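CRISPR-associated endonuclease Cas9 (Campylobacter jejuni subsp. jejuni serotype O:2, PDB 5X2H) uses a guide RNA to recognise matching DNA of mobile genetic elements and cuts its two strands with separate HNH and RuvC-like nuclease domains. Local coordinates at residues I201-L206 against V235-R240; K75-N80 against E229-S234; A12-I17 against L556-D561; G34-T39 against V816-E821. All coordinates share one frame; numbering follows the deposited sequence.

Contact 1: residues I201-L206 against V235-R240; sequences IAQSFL and VAFYKR. With nucleotides of chain B.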
# COMPACT_ATOMS: atom_id res chain seq x y z
N ILE A 201 -25.21 11.69 -9.64
CA ILE A 201 -25.37 12.71 -10.66
C ILE A 201 -24.04 13.41 -10.87
O ILE A 201 -23.35 13.75 -9.90
CB ILE A 201 -26.48 13.72 -10.29
CG1 ILE A 201 -27.82 13.00 -10.16
CG2 ILE A 201 -26.56 14.84 -11.32
CD1 ILE A 201 -28.97 13.91 -9.80
N ALA A 202 -23.68 13.65 -12.13
CA ALA A 202 -22.40 14.26 -12.45
C ALA A 202 -22.28 15.65 -11.82
O ALA A 202 -23.24 16.42 -11.79
CB ALA A 202 -22.22 14.37 -13.97
N GLN A 203 -21.08 15.95 -11.33
CA GLN A 203 -20.85 17.19 -10.59
C GLN A 203 -21.15 18.43 -11.43
O GLN A 203 -21.60 19.45 -10.89
CB GLN A 203 -19.40 17.21 -10.08
CG GLN A 203 -18.95 18.54 -9.50
CD GLN A 203 -17.60 18.44 -8.83
OE1 GLN A 203 -16.74 19.30 -9.00
NE2 GLN A 203 -17.40 17.38 -8.05
N SER A 204 -20.94 18.36 -12.75
CA SER A 204 -21.16 19.53 -13.59
C SER A 204 -22.62 19.99 -13.56
O SER A 204 -22.90 21.18 -13.72
CB SER A 204 -20.73 19.24 -15.03
OG SER A 204 -21.56 18.24 -15.61
N PHE A 205 -23.56 19.06 -13.36
CA PHE A 205 -24.96 19.45 -13.28
C PHE A 205 -25.26 20.20 -11.99
O PHE A 205 -26.10 21.11 -11.99
CB PHE A 205 -25.87 18.22 -13.41
CG PHE A 205 -25.89 17.63 -14.79
CD1 PHE A 205 -26.38 18.35 -15.86
CD2 PHE A 205 -25.42 16.34 -15.02
CE1 PHE A 205 -26.41 17.82 -17.14
CE2 PHE A 205 -25.44 15.80 -16.29
CZ PHE A 205 -25.93 16.54 -17.35
N LEU A 206 -24.60 19.83 -10.90
CA LEU A 206 -24.80 20.56 -9.65
C LEU A 206 -24.14 21.93 -9.68
O LEU A 206 -24.61 22.87 -9.03
CB LEU A 206 -24.29 19.73 -8.47
CG LEU A 206 -25.16 18.51 -8.14
CD1 LEU A 206 -24.31 17.33 -7.76
CD2 LEU A 206 -26.14 18.84 -7.02
N VAL A 235 -14.69 28.08 -4.69
CA VAL A 235 -14.36 27.36 -3.47
C VAL A 235 -15.12 26.04 -3.40
O VAL A 235 -14.56 25.01 -3.01
CB VAL A 235 -14.64 28.24 -2.24
CG1 VAL A 235 -14.64 27.41 -0.96
CG2 VAL A 235 -13.61 29.36 -2.14
N ALA A 236 -16.40 26.04 -3.78
CA ALA A 236 -17.21 24.84 -3.65
C ALA A 236 -16.76 23.73 -4.59
O ALA A 236 -16.90 22.55 -4.27
CB ALA A 236 -18.68 25.16 -3.88
N PHE A 237 -16.20 24.09 -5.75
CA PHE A 237 -15.90 23.11 -6.79
C PHE A 237 -14.41 23.00 -7.08
O PHE A 237 -14.02 22.41 -8.09
CB PHE A 237 -16.68 23.44 -8.06
CG PHE A 237 -18.16 23.28 -7.90
CD1 PHE A 237 -18.76 22.04 -8.06
CD2 PHE A 237 -18.96 24.37 -7.57
CE1 PHE A 237 -20.12 21.89 -7.91
CE2 PHE A 237 -20.32 24.22 -7.42
CZ PHE A 237 -20.90 22.98 -7.59
N TYR A 238 -13.56 23.55 -6.21
CA TYR A 238 -12.12 23.41 -6.39
C TYR A 238 -11.70 21.96 -6.22
O TYR A 238 -12.22 21.25 -5.35
CB TYR A 238 -11.38 24.31 -5.40
CG TYR A 238 -9.87 24.16 -5.47
CD1 TYR A 238 -9.14 24.76 -6.48
CD2 TYR A 238 -9.19 23.41 -4.52
CE1 TYR A 238 -7.77 24.62 -6.55
CE2 TYR A 238 -7.82 23.27 -4.57
CZ TYR A 238 -7.11 23.88 -5.59
OH TYR A 238 -5.74 23.74 -5.65
N LYS A 239 -10.76 21.52 -7.05
CA LYS A 239 -10.23 20.17 -6.98
C LYS A 239 -8.73 20.22 -7.26
O LYS A 239 -8.31 20.74 -8.30
CB LYS A 239 -10.92 19.24 -7.99
CG LYS A 239 -10.47 17.79 -7.87
CD LYS A 239 -11.01 16.94 -9.01
CE LYS A 239 -10.98 15.46 -8.63
NZ LYS A 239 -10.87 14.57 -9.82
N ARG A 240 -7.94 19.70 -6.32
CA ARG A 240 -6.49 19.71 -6.49
C ARG A 240 -6.07 18.72 -7.58
O ARG A 240 -6.67 17.66 -7.74
CB ARG A 240 -5.80 19.34 -5.17
CG ARG A 240 -6.02 20.36 -4.06
CD ARG A 240 -5.86 19.72 -2.68
NE ARG A 240 -6.12 20.68 -1.62
CZ ARG A 240 -7.34 21.02 -1.19
NH1 ARG A 240 -8.41 20.46 -1.74
NH2 ARG A 240 -7.48 21.91 -0.22
P U B 16 -3.54 14.00 -2.45
OP1 U B 16 -3.21 15.37 -2.00
OP2 U B 16 -4.04 13.00 -1.48
O5' U B 16 -4.63 14.10 -3.61
C5' U B 16 -4.48 15.04 -4.67
C4' U B 16 -5.62 14.95 -5.65
O4' U B 16 -5.63 13.66 -6.30
C3' U B 16 -7.02 15.07 -5.07
O3' U B 16 -7.39 16.41 -4.77
C2' U B 16 -7.88 14.43 -6.15
O2' U B 16 -8.07 15.33 -7.24
C1' U B 16 -6.96 13.30 -6.63
N1 U B 16 -7.30 12.00 -6.00
C2 U B 16 -8.36 11.29 -6.53
O2 U B 16 -9.02 11.70 -7.48
N3 U B 16 -8.63 10.09 -5.93
C4 U B 16 -7.96 9.53 -4.87
O4 U B 16 -8.32 8.43 -4.43
C5 U B 16 -6.87 10.31 -4.37
C6 U B 16 -6.58 11.49 -4.94
P U B 17 -8.59 16.71 -3.74
OP1 U B 17 -8.67 18.18 -3.57
OP2 U B 17 -8.44 15.84 -2.55
O5' U B 17 -9.88 16.25 -4.54
C5' U B 17 -10.93 15.53 -3.90
C4' U B 17 -11.79 14.85 -4.93
O4' U B 17 -11.10 13.69 -5.47
C3' U B 17 -13.11 14.29 -4.43
O3' U B 17 -14.12 15.26 -4.26
C2' U B 17 -13.43 13.24 -5.48
O2' U B 17 -13.89 13.85 -6.67
C1' U B 17 -12.04 12.67 -5.75
N1 U B 17 -11.75 11.52 -4.86
C2 U B 17 -12.39 10.33 -5.16
O2 U B 17 -13.15 10.21 -6.11
N3 U B 17 -12.10 9.29 -4.31
C4 U B 17 -11.26 9.32 -3.21
O4 U B 17 -11.10 8.30 -2.54
C5 U B 17 -10.64 10.59 -2.97
C6 U B 17 -10.91 11.62 -3.78
P U B 65 -5.00 23.25 1.98
OP1 U B 65 -5.40 22.78 0.64
OP2 U B 65 -5.90 23.02 3.14
O5' U B 65 -3.58 22.62 2.31
C5' U B 65 -2.48 22.82 1.44
C4' U B 65 -1.18 22.42 2.08
O4' U B 65 -0.91 23.25 3.24
C3' U B 65 -1.13 21.01 2.64
O3' U B 65 -0.94 20.02 1.65
C2' U B 65 0.01 21.10 3.65
O2' U B 65 1.26 21.10 2.98
C1' U B 65 -0.22 22.50 4.22
N1 U B 65 -1.02 22.47 5.46
C2 U B 65 -0.36 22.08 6.61
O2 U B 65 0.81 21.77 6.64
N3 U B 65 -1.14 22.07 7.75
C4 U B 65 -2.47 22.40 7.84
O4 U B 65 -3.03 22.35 8.93
C5 U B 65 -3.08 22.80 6.60
C6 U B 65 -2.35 22.81 5.48

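Contact 2: residues K75-N80 against E229-S234; sequences KHLIAN and EEEVLS. With nucleotides of chain B.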
# COMPACT_ATOMS: atom_id res chain seq x y z
N LYS A 75 -18.88 28.84 4.83
CA LYS A 75 -19.54 29.42 6.00
C LYS A 75 -18.96 30.78 6.34
O LYS A 75 -19.69 31.67 6.79
CB LYS A 75 -19.42 28.47 7.19
CG LYS A 75 -20.24 27.19 7.03
CD LYS A 75 -19.94 26.17 8.13
CE LYS A 75 -20.74 24.89 7.93
NZ LYS A 75 -20.40 23.83 8.91
N HIS A 76 -17.65 30.98 6.13
CA HIS A 76 -17.07 32.30 6.29
C HIS A 76 -17.62 33.27 5.26
O HIS A 76 -18.00 34.40 5.60
CB HIS A 76 -15.54 32.23 6.19
CG HIS A 76 -14.86 31.77 7.44
ND1 HIS A 76 -14.98 32.44 8.64
CD2 HIS A 76 -14.03 30.73 7.67
CE1 HIS A 76 -14.26 31.82 9.56
NE2 HIS A 76 -13.67 30.78 8.99
N LEU A 77 -17.67 32.85 3.99
CA LEU A 77 -18.18 33.73 2.94
C LEU A 77 -19.65 34.06 3.17
O LEU A 77 -20.07 35.21 2.98
CB LEU A 77 -17.98 33.07 1.57
CG LEU A 77 -16.55 32.75 1.14
CD1 LEU A 77 -16.56 31.99 -0.17
CD2 LEU A 77 -15.72 34.03 1.02
N ILE A 78 -20.44 33.07 3.57
CA ILE A 78 -21.85 33.29 3.85
C ILE A 78 -22.02 34.26 5.01
O ILE A 78 -22.82 35.20 4.95
CB ILE A 78 -22.56 31.95 4.11
CG1 ILE A 78 -22.71 31.17 2.81
CG2 ILE A 78 -23.91 32.17 4.79
CD1 ILE A 78 -23.12 29.73 3.00
N ALA A 79 -21.25 34.05 6.09
CA ALA A 79 -21.37 34.93 7.25
C ALA A 79 -20.92 36.35 6.93
O ALA A 79 -21.50 37.32 7.43
CB ALA A 79 -20.55 34.37 8.42
N ASN A 80 -19.89 36.50 6.08
CA ASN A 80 -19.42 37.83 5.73
C ASN A 80 -20.37 38.53 4.78
O ASN A 80 -20.67 39.72 4.95
CB ASN A 80 -18.02 37.74 5.11
CG ASN A 80 -16.98 37.23 6.09
OD1 ASN A 80 -17.17 37.28 7.30
ND2 ASN A 80 -15.86 36.75 5.56
N GLU A 229 -20.41 35.47 -5.60
CA GLU A 229 -20.74 34.30 -6.41
C GLU A 229 -19.49 33.66 -7.00
O GLU A 229 -19.37 32.43 -7.06
CB GLU A 229 -21.71 34.67 -7.52
CG GLU A 229 -22.14 33.47 -8.36
CD GLU A 229 -22.81 33.86 -9.66
OE1 GLU A 229 -23.05 32.96 -10.49
OE2 GLU A 229 -23.10 35.06 -9.85
N GLU A 230 -18.53 34.48 -7.44
CA GLU A 230 -17.30 33.94 -7.99
C GLU A 230 -16.52 33.16 -6.94
O GLU A 230 -15.98 32.09 -7.22
CB GLU A 230 -16.44 35.07 -8.57
N GLU A 231 -16.47 33.68 -5.71
CA GLU A 231 -15.77 32.98 -4.64
C GLU A 231 -16.50 31.70 -4.25
O GLU A 231 -15.86 30.66 -4.05
CB GLU A 231 -15.60 33.89 -3.43
CG GLU A 231 -14.44 34.86 -3.54
CD GLU A 231 -13.88 35.24 -2.18
OE1 GLU A 231 -14.32 36.27 -1.61
OE2 GLU A 231 -13.02 34.49 -1.67
N VAL A 232 -17.83 31.76 -4.15
CA VAL A 232 -18.59 30.58 -3.75
C VAL A 232 -18.42 29.46 -4.77
O VAL A 232 -18.19 28.30 -4.40
CB VAL A 232 -20.08 30.95 -3.56
CG1 VAL A 232 -20.94 29.69 -3.51
CG2 VAL A 232 -20.25 31.78 -2.30
N LEU A 233 -18.50 29.78 -6.06
CA LEU A 233 -18.38 28.76 -7.09
C LEU A 233 -16.98 28.16 -7.12
O LEU A 233 -16.83 26.93 -7.20
CB LEU A 233 -18.74 29.34 -8.46
CG LEU A 233 -20.21 29.69 -8.67
CD1 LEU A 233 -20.41 30.35 -10.02
CD2 LEU A 233 -21.08 28.46 -8.53
N SER A 234 -15.94 29.00 -7.04
CA SER A 234 -14.58 28.48 -7.11
C SER A 234 -14.24 27.65 -5.87
O SER A 234 -13.57 26.61 -5.98
CB SER A 234 -13.58 29.62 -7.28
OG SER A 234 -13.62 30.50 -6.17
P A B 63 -11.20 28.01 8.88
OP1 A B 63 -11.82 28.94 9.86
OP2 A B 63 -11.32 26.55 9.09
O5' A B 63 -11.77 28.34 7.42
C5' A B 63 -11.34 27.59 6.29
C4' A B 63 -10.82 28.48 5.19
O4' A B 63 -11.74 29.58 4.99
C3' A B 63 -9.47 29.16 5.45
O3' A B 63 -8.33 28.38 5.11
C2' A B 63 -9.56 30.43 4.60
O2' A B 63 -9.25 30.15 3.24
C1' A B 63 -11.04 30.77 4.70
N9 A B 63 -11.31 31.76 5.76
C8 A B 63 -10.92 31.72 7.08
N7 A B 63 -11.33 32.75 7.78
C5 A B 63 -12.04 33.51 6.86
C6 A B 63 -12.72 34.73 6.98
N6 A B 63 -12.80 35.41 8.13
N1 A B 63 -13.33 35.22 5.88
C2 A B 63 -13.24 34.53 4.73
N3 A B 63 -12.62 33.38 4.49
C4 A B 63 -12.04 32.91 5.61
P A B 46 -22.04 20.22 8.46
OP1 A B 46 -21.15 21.37 8.16
OP2 A B 46 -22.15 19.10 7.50
O5' A B 46 -21.58 19.62 9.86
C5' A B 46 -21.43 20.46 11.00
C4' A B 46 -21.19 19.65 12.24
O4' A B 46 -22.39 18.89 12.57
C3' A B 46 -20.11 18.59 12.15
O3' A B 46 -18.80 19.12 12.30
C2' A B 46 -20.50 17.61 13.24
O2' A B 46 -20.13 18.12 14.52
C1' A B 46 -22.02 17.64 13.13
N9 A B 46 -22.51 16.56 12.25
C8 A B 46 -22.89 16.63 10.93
N7 A B 46 -23.27 15.48 10.43
C5 A B 46 -23.14 14.59 11.49
C6 A B 46 -23.39 13.21 11.61
N6 A B 46 -23.84 12.44 10.62
N1 A B 46 -23.15 12.64 12.81
C2 A B 46 -22.69 13.40 13.81
N3 A B 46 -22.42 14.71 13.82
C4 A B 46 -22.67 15.25 12.61

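Contact 3: residues A12-I17 against L556-D561; sequences AFDIGI and LHHAID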
# COMPACT_ATOMS: atom_id res chain seq x y z
N ALA A 12 21.85 -22.94 0.85
CA ALA A 12 20.65 -23.05 0.03
C ALA A 12 19.47 -22.43 0.75
O ALA A 12 19.35 -22.54 1.98
CB ALA A 12 20.35 -24.51 -0.31
N PHE A 13 18.60 -21.76 -0.00
CA PHE A 13 17.48 -21.02 0.56
C PHE A 13 16.20 -21.35 -0.19
O PHE A 13 16.17 -21.33 -1.43
CB PHE A 13 17.73 -19.51 0.51
CG PHE A 13 18.88 -19.06 1.36
CD1 PHE A 13 20.17 -19.05 0.85
CD2 PHE A 13 18.67 -18.65 2.67
CE1 PHE A 13 21.23 -18.63 1.63
CE2 PHE A 13 19.73 -18.23 3.45
CZ PHE A 13 21.01 -18.22 2.93
N ASP A 14 15.14 -21.64 0.56
CA ASP A 14 13.79 -21.82 0.03
C ASP A 14 12.99 -20.60 0.49
O ASP A 14 12.44 -20.57 1.59
CB ASP A 14 13.16 -23.12 0.51
CG ASP A 14 11.77 -23.35 -0.05
OD1 ASP A 14 11.65 -23.66 -1.25
OD2 ASP A 14 10.78 -23.22 0.72
N ILE A 15 12.94 -19.58 -0.37
CA ILE A 15 12.35 -18.29 -0.02
C ILE A 15 10.87 -18.32 -0.36
O ILE A 15 10.49 -18.24 -1.54
CB ILE A 15 13.07 -17.14 -0.73
CG1 ILE A 15 14.56 -17.14 -0.39
CG2 ILE A 15 12.42 -15.81 -0.38
CD1 ILE A 15 15.37 -16.11 -1.13
N GLY A 16 10.02 -18.42 0.66
CA GLY A 16 8.59 -18.45 0.48
C GLY A 16 7.94 -17.11 0.77
O GLY A 16 8.58 -16.14 1.17
N ILE A 17 6.62 -17.08 0.58
CA ILE A 17 5.87 -15.85 0.81
C ILE A 17 5.91 -15.46 2.28
O ILE A 17 5.81 -14.27 2.63
CB ILE A 17 4.42 -16.00 0.30
CG1 ILE A 17 3.74 -14.64 0.18
CG2 ILE A 17 3.62 -16.94 1.19
CD1 ILE A 17 4.18 -13.85 -1.03
N LEU A 556 8.48 -27.72 9.18
CA LEU A 556 9.79 -28.29 8.93
C LEU A 556 10.03 -28.59 7.45
O LEU A 556 11.19 -28.72 7.05
CB LEU A 556 9.99 -29.56 9.75
CG LEU A 556 9.99 -29.39 11.27
CD1 LEU A 556 10.10 -30.74 11.96
CD2 LEU A 556 11.13 -28.47 11.71
N HIS A 557 8.98 -28.68 6.64
CA HIS A 557 9.17 -29.06 5.24
C HIS A 557 9.85 -27.96 4.42
O HIS A 557 10.32 -28.24 3.32
CB HIS A 557 7.84 -29.44 4.59
CG HIS A 557 7.04 -28.26 4.11
ND1 HIS A 557 6.22 -27.53 4.93
CD2 HIS A 557 6.94 -27.71 2.88
CE1 HIS A 557 5.64 -26.57 4.23
NE2 HIS A 557 6.06 -26.65 2.98
N HIS A 558 9.89 -26.73 4.93
CA HIS A 558 10.65 -25.69 4.23
C HIS A 558 12.15 -25.95 4.31
O HIS A 558 12.90 -25.51 3.43
CB HIS A 558 10.32 -24.32 4.80
CG HIS A 558 8.87 -23.95 4.70
ND1 HIS A 558 8.20 -23.90 3.50
CD2 HIS A 558 7.97 -23.61 5.66
CE1 HIS A 558 6.94 -23.55 3.72
NE2 HIS A 558 6.78 -23.36 5.02
N ALA A 559 12.60 -26.66 5.34
CA ALA A 559 14.02 -26.97 5.48
C ALA A 559 14.42 -28.14 4.60
O ALA A 559 15.51 -28.13 4.01
CB ALA A 559 14.36 -27.25 6.94
N ILE A 560 13.57 -29.17 4.50
CA ILE A 560 13.90 -30.30 3.63
C ILE A 560 13.95 -29.84 2.18
O ILE A 560 14.71 -30.40 1.38
CB ILE A 560 12.90 -31.46 3.83
CG1 ILE A 560 11.53 -31.13 3.22
CG2 ILE A 560 12.75 -31.79 5.31
CD1 ILE A 560 10.50 -32.23 3.40
N ASP A 561 13.18 -28.81 1.82
CA ASP A 561 13.31 -28.23 0.49
C ASP A 561 14.66 -27.55 0.32
O ASP A 561 15.30 -27.70 -0.72
CB ASP A 561 12.17 -27.24 0.24
CG ASP A 561 10.80 -27.91 0.27
OD1 ASP A 561 10.73 -29.14 0.07
OD2 ASP A 561 9.80 -27.20 0.49

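Contact 4: residues G34-T39 against V816-E821; sequences GVRIFT and VSALGE. With nucleotides of chain B.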
# COMPACT_ATOMS: atom_id res chain seq x y z
N GLY A 34 17.42 -25.06 9.37
CA GLY A 34 16.53 -24.15 10.08
C GLY A 34 15.43 -23.64 9.18
O GLY A 34 15.50 -23.73 7.95
N VAL A 35 14.39 -23.11 9.82
CA VAL A 35 13.26 -22.47 9.15
C VAL A 35 12.95 -21.17 9.87
O VAL A 35 12.85 -21.15 11.10
CB VAL A 35 12.01 -23.37 9.12
CG1 VAL A 35 10.93 -22.74 8.25
CG2 VAL A 35 12.35 -24.76 8.62
N ARG A 36 12.80 -20.09 9.11
CA ARG A 36 12.47 -18.78 9.65
C ARG A 36 11.07 -18.41 9.17
O ARG A 36 10.88 -18.07 7.99
CB ARG A 36 13.50 -17.74 9.22
CG ARG A 36 13.14 -16.30 9.58
CD ARG A 36 13.33 -16.00 11.06
NE ARG A 36 13.40 -14.56 11.30
CZ ARG A 36 13.49 -14.00 12.50
NH1 ARG A 36 13.53 -14.76 13.59
NH2 ARG A 36 13.55 -12.68 12.61
N ILE A 37 10.09 -18.48 10.07
CA ILE A 37 8.71 -18.12 9.76
C ILE A 37 8.51 -16.67 10.16
O ILE A 37 8.49 -16.34 11.35
CB ILE A 37 7.71 -19.03 10.48
CG1 ILE A 37 7.93 -20.50 10.11
CG2 ILE A 37 6.29 -18.60 10.17
CD1 ILE A 37 7.52 -20.84 8.70
N PHE A 38 8.35 -15.79 9.17
CA PHE A 38 8.15 -14.37 9.45
C PHE A 38 6.73 -13.89 9.20
O PHE A 38 6.43 -12.74 9.55
CB PHE A 38 9.13 -13.52 8.62
CG PHE A 38 9.06 -13.76 7.14
CD1 PHE A 38 9.86 -14.73 6.55
CD2 PHE A 38 8.22 -13.01 6.33
CE1 PHE A 38 9.82 -14.95 5.18
CE2 PHE A 38 8.17 -13.24 4.96
CZ PHE A 38 8.97 -14.21 4.39
N THR A 39 5.87 -14.72 8.62
CA THR A 39 4.44 -14.46 8.36
C THR A 39 3.90 -13.08 8.73
O THR A 39 3.34 -12.38 7.89
CB THR A 39 3.57 -15.51 9.09
OG1 THR A 39 3.78 -16.80 8.52
CG2 THR A 39 2.09 -15.15 8.98
N VAL A 816 14.59 -15.92 20.58
CA VAL A 816 15.01 -16.73 19.44
C VAL A 816 15.84 -15.86 18.50
O VAL A 816 15.44 -14.73 18.18
CB VAL A 816 13.81 -17.33 18.69
CG1 VAL A 816 14.20 -18.64 18.01
CG2 VAL A 816 12.64 -17.52 19.61
N SER A 817 16.97 -16.39 18.04
CA SER A 817 17.71 -15.75 16.97
C SER A 817 17.05 -16.09 15.63
O SER A 817 16.10 -16.87 15.56
CB SER A 817 19.17 -16.18 17.00
OG SER A 817 19.32 -17.51 16.55
N ALA A 818 17.55 -15.49 14.55
CA ALA A 818 16.98 -15.77 13.24
C ALA A 818 17.30 -17.18 12.76
O ALA A 818 16.64 -17.67 11.84
CB ALA A 818 17.47 -14.74 12.22
N LEU A 819 18.29 -17.84 13.37
CA LEU A 819 18.70 -19.18 12.98
C LEU A 819 18.11 -20.26 13.88
O LEU A 819 18.44 -21.44 13.71
CB LEU A 819 20.23 -19.29 12.98
CG LEU A 819 21.00 -18.29 12.12
CD1 LEU A 819 22.48 -18.62 12.11
CD2 LEU A 819 20.45 -18.25 10.70
N GLY A 820 17.25 -19.89 14.83
CA GLY A 820 16.65 -20.86 15.72
C GLY A 820 17.37 -21.06 17.04
O GLY A 820 17.01 -21.98 17.78
N GLU A 821 18.37 -20.24 17.36
CA GLU A 821 19.06 -20.35 18.63
C GLU A 821 18.22 -19.72 19.74
O GLU A 821 17.69 -18.62 19.57
CB GLU A 821 20.43 -19.67 18.56
CG GLU A 821 21.23 -20.05 17.33
CD GLU A 821 22.42 -19.14 17.10
OE1 GLU A 821 23.52 -19.46 17.60
OE2 GLU A 821 22.24 -18.09 16.44
P C B 77 19.46 -12.77 19.13
OP1 C B 77 19.55 -14.08 19.83
OP2 C B 77 19.80 -12.70 17.69
O5' C B 77 17.97 -12.22 19.28
C5' C B 77 17.43 -11.33 18.32
C4' C B 77 16.13 -10.76 18.82
O4' C B 77 16.35 -10.09 20.08
C3' C B 77 15.45 -9.72 17.94
O3' C B 77 14.68 -10.34 16.93
C2' C B 77 14.60 -8.93 18.94
O2' C B 77 13.35 -9.56 19.13
C1' C B 77 15.41 -9.05 20.24
N1 C B 77 16.12 -7.82 20.64
C2 C B 77 15.40 -6.84 21.33
O2 C B 77 14.19 -7.03 21.55
N3 C B 77 16.02 -5.72 21.74
C4 C B 77 17.32 -5.56 21.49
N4 C B 77 17.90 -4.43 21.90
C5 C B 77 18.09 -6.54 20.79
C6 C B 77 17.45 -7.65 20.39

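Contact 1: residues I201-L206 against V235-R240
Gln203 and Phe237 meet where two helices of the alpha-helical, RNA-binding recognition lobe of Cas9 come together. Gln203 is on the segment that runs into helix 203-219. Phe237 is the first residue past helix 226-236 to leave helical backbone angles.

The contact across the segments is van der Waals. With CG anti to the backbone N (chi1 170°), the extended chain of Gln203 lies alongside Phe237; the two side chains point opposite ways. Gln203 OE1 comes to the ring edge, 3.5 Å from Phe237 CD1. The amide is turned 52° from the ring plane. The far end of the ring reaches the helix backbone, with Phe237 CZ 4.0 Å from Leu206 O.

Polar bonds lead outward. Gln203 NE2 is hydrogen-bonded to Gly136 O. The chain beyond Phe237 runs to the RNA. O2' of U16 of chain B donates to Arg240 O at 2.8 Å, and Lys239 CE packs on the same hydroxyl. Arg240 bridges two phosphates with its guanidinium edge. NH2 donates to OP1 of U65 of chain B, and NE adds a weak bond to the same oxygen. OP1 of U17 of chain B takes two bonds, from Arg240 N at 3.2 Å and Arg240 NH1 at 2.9 Å.

Contact 2: residues K75-N80 against E229-S234
Leu77 of helix 51-82 packs against Glu231 and Val232 of helix 226-236. This is a helix-helix contact in the RNA-binding lobe of Cas9. Helix 51-82 is the arginine-rich bridge helix of the family, and this segment lies near its C-terminal end.

The packing is apolar on the leucine side. Leu77 has CG anti to its carbonyl carbon (chi1 -61°), which sends both methyl groups across the gap. Leu77 CD1 lies 3.9 Å from Glu231 CB and 4.3 Å from Val232 CG2. Leu77 CD2 touches the Glu231 carboxylate, 3.7 Å from OE1. The two side chains cross at about a right angle. Across the two segments no hydrogen bond forms; the carboxylate meets the methyl by van der Waals contact. Its OE1 has a long, weak ion pair with Lys227. Phe214 of helix 203-219 and Ile128 of helix 121-133 also pack on Val232.

The polar bonds of helix 51-82 go to the guide RNA. Lys75 NZ donates to OP1 of A46 of chain B at 2.7 Å and also bonds Tyr89 O. His76 lies flat against the base of A63 of chain B, whose N7 sits over the centre of the imidazole, and Tyr86 stacks on His76. His76 NE2 donates to OP1 of A63 of chain B at 2.8 Å. Asn80 ND2 completes the grip by donating to N1 of A63 of chain B at 3.0 Å.

Contact 3: residues A12-I17 against L556-D561
Asp14, near the end of strand 10-15, faces His558 and Asp561 of helix 557-566. The side chain starts toward the helix, and Asp14 CB lies 3.8 Å from the backbone oxygen His558 O. CG is anti to the backbone N of Asp14 (chi1 -179°). This carries the carboxylate forward toward helix 557-566, where Asp14 CG is 3.9 Å from Asp561 CB.

The two oxygens then part. Asp14 OD1 rests near the same methylene, 3.9 Å from Asp561 CB, and close to the carboxylate of Glu485. Asp14 OD2 is turned to both helix side chains. Asp14 OD2 is 3.9 Å from His558 ND1, too far for a direct hydrogen bond, although the carboxylate and imidazole planes are only 20° apart. Asp14 OD2 is also 4.1 Å from Asp561 OD2, with the two carboxylate planes 66° apart.

Three carboxylates gather here, consistent with a metal site. Asp561 OD1 is salt-bridged to Arg542. His557 CE1 lies 3.3 Å above the plane of the His558 ring, toward its rim. Val35 and Ile37 of strand 29-37 also pack on His558.

Asp14 is the predicted active-site residue of the RuvC-like domain and a predicted ligand of both magnesium ions. Glu485 is predicted for the first ion and His558 for the second. A carboxylate on the first strand facing a metal ligand on a late helix is consistent with a two-metal nuclease site of the RNase H fold.

Contact 4: residues G34-T39 against V816-E821
Arg36 bends at its second torsion (chi2 75°) after CG has set out anti to the backbone N (chi1 172°). The bend brings the guanidinium to Ala818, in the type I beta turn Ser817-Gly820. Arg36 belongs to strand 29-37, an outer strand of the RuvC-like sheet. The turn joins strands 810-816 and 822-824 of the C-terminal antiparallel sheet.

Across the segments the groups touch without a hydrogen bond. Ala818 lies over one face of the Arg36 guanidinium, with Ala818 CB 4.0 Å above the plane and over its centre. Arg36 NH1 is 3.6 Å from Ala818 CA. Nearer the root of the side chain, Arg36 CD passes 3.8 Å from Ala818 O.

The polar ends of Arg36 are held by other partners. NE forms a salt bridge with Glu464 and NH2 with an RNA phosphate. NH1 bonds Ser627 OG, which also bonds Ser817 O and so links arginine and turn.

The loop 816-821 is braced by its own bonds. Ser817 N donates to Glu821 O at 2.8 Å. Ser817 OG donates to Glu821 OE2 at 3.0 Å, on the anti side of a carboxylate that also pairs with Lys475. Ser817 OG accepts from Glu821 N at 3.0 Å and weakly from Leu819 N. On the RNA side, Ser817 CB lies 3.5 Å from OP1 of C77 of chain B.

From the N terminus, strand 10-15 opens contact 3 and strand 29-37 of the same sheet opens contact 4. Helix 51-82 then leads away to contact 2. Segment 201-206 opens contact 1, then 229-234 closes contact 2, and 235-240 closes contact 1 directly after it. These two loops cross, and both use helix 226-236. Much later 556-561 closes contact 3, and 816-821 closes contact 4 near the C terminus. Those two also cross, and they touch where Ala559 meets Val35. Both long loops enclose contacts 1 and 2. The two pairs lie on opposite sides of the chain's centre, one in the helical RNA-binding lobe, the other joining the RuvC-like sheet to its helix and the C-terminal domain.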